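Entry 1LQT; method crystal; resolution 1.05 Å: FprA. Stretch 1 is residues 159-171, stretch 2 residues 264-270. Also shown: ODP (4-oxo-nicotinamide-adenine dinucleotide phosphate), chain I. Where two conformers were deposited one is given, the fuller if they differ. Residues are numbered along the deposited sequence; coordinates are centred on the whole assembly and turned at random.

Stretch 1, residues 159-171: ALDVARILLTDPD
Stretch 2, residues 264-270: HRRMVFR

A helix laid against a strand usually adheres through side chains rather than backbone, and two stretches of FprA illustrate the rule well. Helix 159-167, which begins earlier in the chain, runs nearly antiparallel to strand 265-270: their N-to-C directions differ by 165°, and the axes approach to 9.6 Å. The register is fixed by A163 opposite M267, with CA atoms 7.2 Å apart, and L167 opposite R265, with CA atoms 7.1 Å apart. No hydrogen bond crosses between the stretches; 406 Å² of surface, both sides summed, is buried instead.

The helix keeps phi near -60 to -65 and psi near -40 to -47 as far as R164; psi then relaxes to -35 at I165 and -26 at L166, L167 goes to -114/-13, and T168 leaves helical geometry at -70/141. The strand is extended, from -72/154 at R265 through -128/135 at R266 and -115/107 at M267 to -105/124 at F269.

Strand alternation sends the CA-to-CB bonds of R265 and M267 toward the helix and that of R266 away. M267 spends its length well: chi1 t and chi2 t extend the chain, and chi3 m turns the methyl so that CE lies 3.7 Å from CB of A163. Alanine suits this place because its short side chain, itself directed toward the strand, leaves room for the methionine tip; CE also comes within 4.0 Å of the backbone N of R164.

Leucines one turn before and after A163 start sideways, but their ends come nearer the strand. Both adopt the common m,t rotamer. L160 places CD2 3.8 Å from CZ of F269, meeting the ring at its edge; F269, with chi1 m and chi2 79°, also starts sideways and brings its ring end nearer. L167 has the largest covered area, 99 Å². Its CD1 lies 3.8 Å from M267 CB and 3.6 Å from the carbonyl O of R266, while its CD2 is 4.0 Å from R265 CB. L160, A163, L167, R265, M267 and F269 are all buried, and the leucine and methionine side chains fill the apolar space between helix and strand.

R265 carries the contact past the end of the helix, its long side chain reaching from the strand to the backbone there. Its m,t,m rotamer, with chi4 at -176°, lays the guanidinium with one face under the L167 carbonyl. O of L167 lies 2.5 Å from both NH1 and CZ of R265. The angle to NH1 is poor for a hydrogen bond and the approach to CZ is a clash in the model, so nothing should be rested on the exact values. T168 O and D169 N lie at the edge of the group, near its plane, 3.5 Å from NH1 and 3.4 Å from NH2 of R265 respectively. A water accepts a weak bond from R265 NH1 at 3.5 Å and donates to L166 O at 3.1 Å, linking the two stretches.

Local bonds shape the helical side. R164, chi1 m, points its CB away from the strand and folds back to bridge D161, NH1 and NH2 each 2.9 Å from OD1. T168, chi1 m, donates from OG1 to R164 O at 2.7 Å. D169, chi1 t, caps the next helix by accepting from D171 N through OD1 at 2.9 Å.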

# COMPACT_ATOMS: atom_id res chain seq x y z
N ALA A 159 -5.81 0.30 9.12
CA ALA A 159 -7.04 -0.01 9.84
C ALA A 159 -7.89 1.25 10.04
O ALA A 159 -9.10 1.21 9.93
CB ALA A 159 -6.75 -0.64 11.18
N LEU A 160 -7.21 2.37 10.31
CA LEU A 160 -7.93 3.63 10.43
C LEU A 160 -8.53 4.03 9.11
O LEU A 160 -9.66 4.49 9.08
CB LEU A 160 -7.02 4.72 10.94
CG LEU A 160 -6.40 4.48 12.30
CD1 LEU A 160 -5.51 5.67 12.68
CD2 LEU A 160 -7.45 4.23 13.36
N ASP A 161 -7.79 3.91 8.01
CA ASP A 161 -8.33 4.25 6.71
C ASP A 161 -9.61 3.45 6.44
O ASP A 161 -10.62 3.99 6.01
CB ASP A 161 -7.34 3.95 5.59
CG ASP A 161 -6.20 4.94 5.44
OD1 ASP A 161 -6.16 5.95 6.15
OD2 ASP A 161 -5.34 4.72 4.56
N VAL A 162 -9.56 2.14 6.69
CA VAL A 162 -10.72 1.30 6.44
C VAL A 162 -11.91 1.79 7.24
O VAL A 162 -13.02 1.94 6.74
CB VAL A 162 -10.40 -0.15 6.74
CG1 VAL A 162 -11.62 -1.02 6.73
CG2 VAL A 162 -9.36 -0.70 5.77
N ALA A 163 -11.68 2.05 8.52
CA ALA A 163 -12.76 2.45 9.40
C ALA A 163 -13.33 3.81 8.97
O ALA A 163 -14.53 4.02 8.97
CB ALA A 163 -12.27 2.51 10.81
N ARG A 164 -12.46 4.74 8.59
CA ARG A 164 -12.92 6.04 8.10
C ARG A 164 -13.79 5.91 6.87
O ARG A 164 -14.82 6.56 6.76
CB ARG A 164 -11.78 6.97 7.73
CG ARG A 164 -11.01 7.55 8.86
CD ARG A 164 -10.28 8.91 8.53
NE ARG A 164 -9.67 8.82 7.22
CZ ARG A 164 -8.62 8.03 6.94
NH1 ARG A 164 -7.93 7.45 7.90
NH2 ARG A 164 -8.30 7.88 5.67
N ILE A 165 -13.35 5.12 5.91
CA ILE A 165 -14.14 5.01 4.70
C ILE A 165 -15.49 4.37 4.97
O ILE A 165 -16.50 4.77 4.41
CB ILE A 165 -13.33 4.31 3.60
CG1 ILE A 165 -12.08 5.15 3.24
CG2 ILE A 165 -14.20 3.99 2.43
CD1 ILE A 165 -12.31 6.55 2.87
N LEU A 166 -15.54 3.42 5.90
CA LEU A 166 -16.80 2.77 6.24
C LEU A 166 -17.79 3.68 6.96
O LEU A 166 -18.99 3.44 6.88
CB LEU A 166 -16.54 1.53 7.10
CG LEU A 166 -15.89 0.34 6.38
CD1 LEU A 166 -15.49 -0.70 7.43
CD2 LEU A 166 -16.83 -0.28 5.35
N LEU A 167 -17.29 4.70 7.64
CA LEU A 167 -18.12 5.53 8.52
C LEU A 167 -18.29 6.98 8.10
O LEU A 167 -19.18 7.65 8.58
CB LEU A 167 -17.57 5.51 9.94
CG LEU A 167 -17.71 4.17 10.65
CD1 LEU A 167 -16.95 4.17 11.95
CD2 LEU A 167 -19.14 3.85 10.93
N THR A 168 -17.49 7.45 7.16
CA THR A 168 -17.59 8.84 6.75
C THR A 168 -18.89 9.09 6.00
O THR A 168 -19.38 8.27 5.24
CB THR A 168 -16.41 9.22 5.83
OG1 THR A 168 -15.18 9.18 6.58
CG2 THR A 168 -16.53 10.63 5.27
N ASP A 169 -19.48 10.24 6.25
CA ASP A 169 -20.69 10.65 5.54
C ASP A 169 -20.44 10.51 4.04
O ASP A 169 -19.49 11.10 3.53
CB ASP A 169 -20.94 12.12 5.91
CG ASP A 169 -22.14 12.73 5.24
OD1 ASP A 169 -22.80 12.10 4.39
OD2 ASP A 169 -22.51 13.88 5.55
N PRO A 170 -21.23 9.73 3.34
CA PRO A 170 -21.04 9.59 1.90
C PRO A 170 -21.09 10.91 1.13
O PRO A 170 -20.48 11.00 0.06
CB PRO A 170 -22.13 8.61 1.49
CG PRO A 170 -23.12 8.69 2.60
CD PRO A 170 -22.29 8.83 3.83
N ASP A 171 -21.79 11.91 1.65
CA ASP A 171 -21.81 13.20 0.98
C ASP A 171 -20.41 13.83 0.99
O ASP A 171 -20.09 14.63 0.11
CB ASP A 171 -22.77 14.15 1.68
CG ASP A 171 -24.20 13.82 1.46
OD1 ASP A 171 -24.55 13.10 0.50
OD2 ASP A 171 -25.08 14.28 2.21
N HIS A 264 -25.49 8.09 17.13
CA HIS A 264 -24.35 8.39 16.28
C HIS A 264 -23.76 7.11 15.75
O HIS A 264 -23.93 6.06 16.33
CB HIS A 264 -23.33 9.17 17.12
CG HIS A 264 -23.84 10.49 17.59
ND1 HIS A 264 -23.42 11.68 17.05
CD2 HIS A 264 -24.75 10.80 18.54
CE1 HIS A 264 -24.06 12.68 17.64
NE2 HIS A 264 -24.88 12.17 18.54
N ARG A 265 -23.08 7.20 14.63
CA ARG A 265 -22.29 6.07 14.19
C ARG A 265 -21.08 5.98 15.13
O ARG A 265 -20.69 6.98 15.71
CB ARG A 265 -21.89 6.21 12.73
CG ARG A 265 -23.10 6.26 11.77
CD ARG A 265 -22.66 6.46 10.28
NE ARG A 265 -22.02 7.76 10.19
CZ ARG A 265 -21.56 8.38 9.10
NH1 ARG A 265 -21.61 7.78 7.90
NH2 ARG A 265 -21.02 9.62 9.24
N ARG A 266 -20.52 4.78 15.28
CA ARG A 266 -19.48 4.54 16.29
C ARG A 266 -18.24 3.89 15.69
O ARG A 266 -18.36 2.91 14.98
CB ARG A 266 -20.02 3.61 17.39
CG ARG A 266 -21.10 4.21 18.27
CD ARG A 266 -21.93 3.15 19.02
NE ARG A 266 -21.15 2.21 19.83
CZ ARG A 266 -20.84 2.36 21.11
NH1 ARG A 266 -21.17 3.46 21.74
NH2 ARG A 266 -20.17 1.40 21.74
N MET A 267 -17.07 4.40 16.07
CA MET A 267 -15.80 3.78 15.78
C MET A 267 -15.22 3.39 17.13
O MET A 267 -14.79 4.24 17.88
CB MET A 267 -14.87 4.75 15.06
CG MET A 267 -13.61 4.07 14.58
SD MET A 267 -12.44 5.21 13.81
CE MET A 267 -13.35 5.73 12.35
N VAL A 268 -15.22 2.09 17.42
CA VAL A 268 -14.86 1.56 18.73
C VAL A 268 -13.47 0.94 18.68
O VAL A 268 -13.18 0.16 17.77
CB VAL A 268 -15.87 0.46 19.15
CG1 VAL A 268 -15.51 -0.13 20.49
CG2 VAL A 268 -17.30 0.96 19.15
N PHE A 269 -12.63 1.27 19.64
CA PHE A 269 -11.30 0.66 19.76
C PHE A 269 -11.30 -0.35 20.89
O PHE A 269 -11.58 -0.02 22.03
CB PHE A 269 -10.22 1.70 20.04
CG PHE A 269 -9.91 2.59 18.85
CD1 PHE A 269 -10.72 3.65 18.53
CD2 PHE A 269 -8.81 2.35 18.07
CE1 PHE A 269 -10.44 4.46 17.46
CE2 PHE A 269 -8.52 3.16 16.99
CZ PHE A 269 -9.34 4.20 16.68
N ARG A 270 -10.92 -1.58 20.55
CA ARG A 270 -10.72 -2.67 21.51
C ARG A 270 -9.27 -3.14 21.38
O ARG A 270 -8.82 -3.44 20.29
CB ARG A 270 -11.63 -3.83 21.17
CG ARG A 270 -13.09 -3.60 21.51
CD ARG A 270 -13.44 -3.82 22.96
NE ARG A 270 -13.12 -5.15 23.44
CZ ARG A 270 -13.87 -6.26 23.29
NH1 ARG A 270 -15.04 -6.25 22.71
NH2 ARG A 270 -13.44 -7.38 23.82
O1X ODP I . 0.95 -6.69 17.33
P2B ODP I . 1.40 -6.04 16.06
O2X ODP I . 2.12 -4.72 16.25
O3X ODP I . 2.19 -6.97 15.15
O2B ODP I . 0.00 -5.71 15.32
C2B ODP I . -0.08 -5.44 13.92
C3B ODP I . -0.31 -3.99 13.56
O3B ODP I . -1.22 -3.39 14.48
C1B ODP I . -1.30 -6.08 13.37
N9A ODP I . -1.28 -7.52 13.23
C8A ODP I . -0.41 -8.29 12.51
N7A ODP I . -0.73 -9.57 12.55
C5A ODP I . -1.86 -9.65 13.33
C4A ODP I . -2.20 -8.37 13.76
N3A ODP I . -3.27 -8.06 14.53
C2A ODP I . -4.01 -9.12 14.89
N1A ODP I . -3.77 -10.41 14.50
C6A ODP I . -2.69 -10.68 13.72
N6A ODP I . -2.53 -11.95 13.32
O4B ODP I . -1.43 -5.49 12.09
C4B ODP I . -1.01 -4.12 12.21
C5B ODP I . -0.12 -3.78 11.04
O5B ODP I . 0.13 -2.40 11.08
PA ODP I . 1.25 -1.78 10.12
O1A ODP I . 1.37 -0.36 10.44
O2A ODP I . 2.47 -2.61 10.13
O3 ODP I . 0.62 -2.02 8.67
PN ODP I . -0.52 -1.23 7.82
O1N ODP I . -1.59 -0.71 8.70
O2N ODP I . -0.83 -2.17 6.72
O5D ODP I . 0.26 0.03 7.28
C5D ODP I . 1.36 -0.17 6.36
C4D ODP I . 2.23 1.07 6.36
O4D ODP I . 1.62 2.14 5.65
C1D ODP I . 1.57 3.30 6.49
C2D ODP I . 1.65 2.77 7.86
O2D ODP I . 1.88 3.71 8.85
C3D ODP I . 2.52 1.58 7.77
O3D ODP I . 3.87 2.00 7.88
N1N ODP I . 0.54 4.19 6.12
C2N ODP I . 0.68 5.55 6.49
C3N ODP I . -0.43 6.33 6.51
C7N ODP I . -0.15 7.77 6.97
N7N ODP I . -1.20 8.55 7.03
O7N ODP I . 1.02 8.07 7.28
C4N ODP I . -1.72 5.87 6.23
O99 ODP I . -2.77 6.58 6.31
C5N ODP I . -1.84 4.45 5.87
C6N ODP I . -0.70 3.63 5.84
O HOH W 1 -21.80 4.30 7.75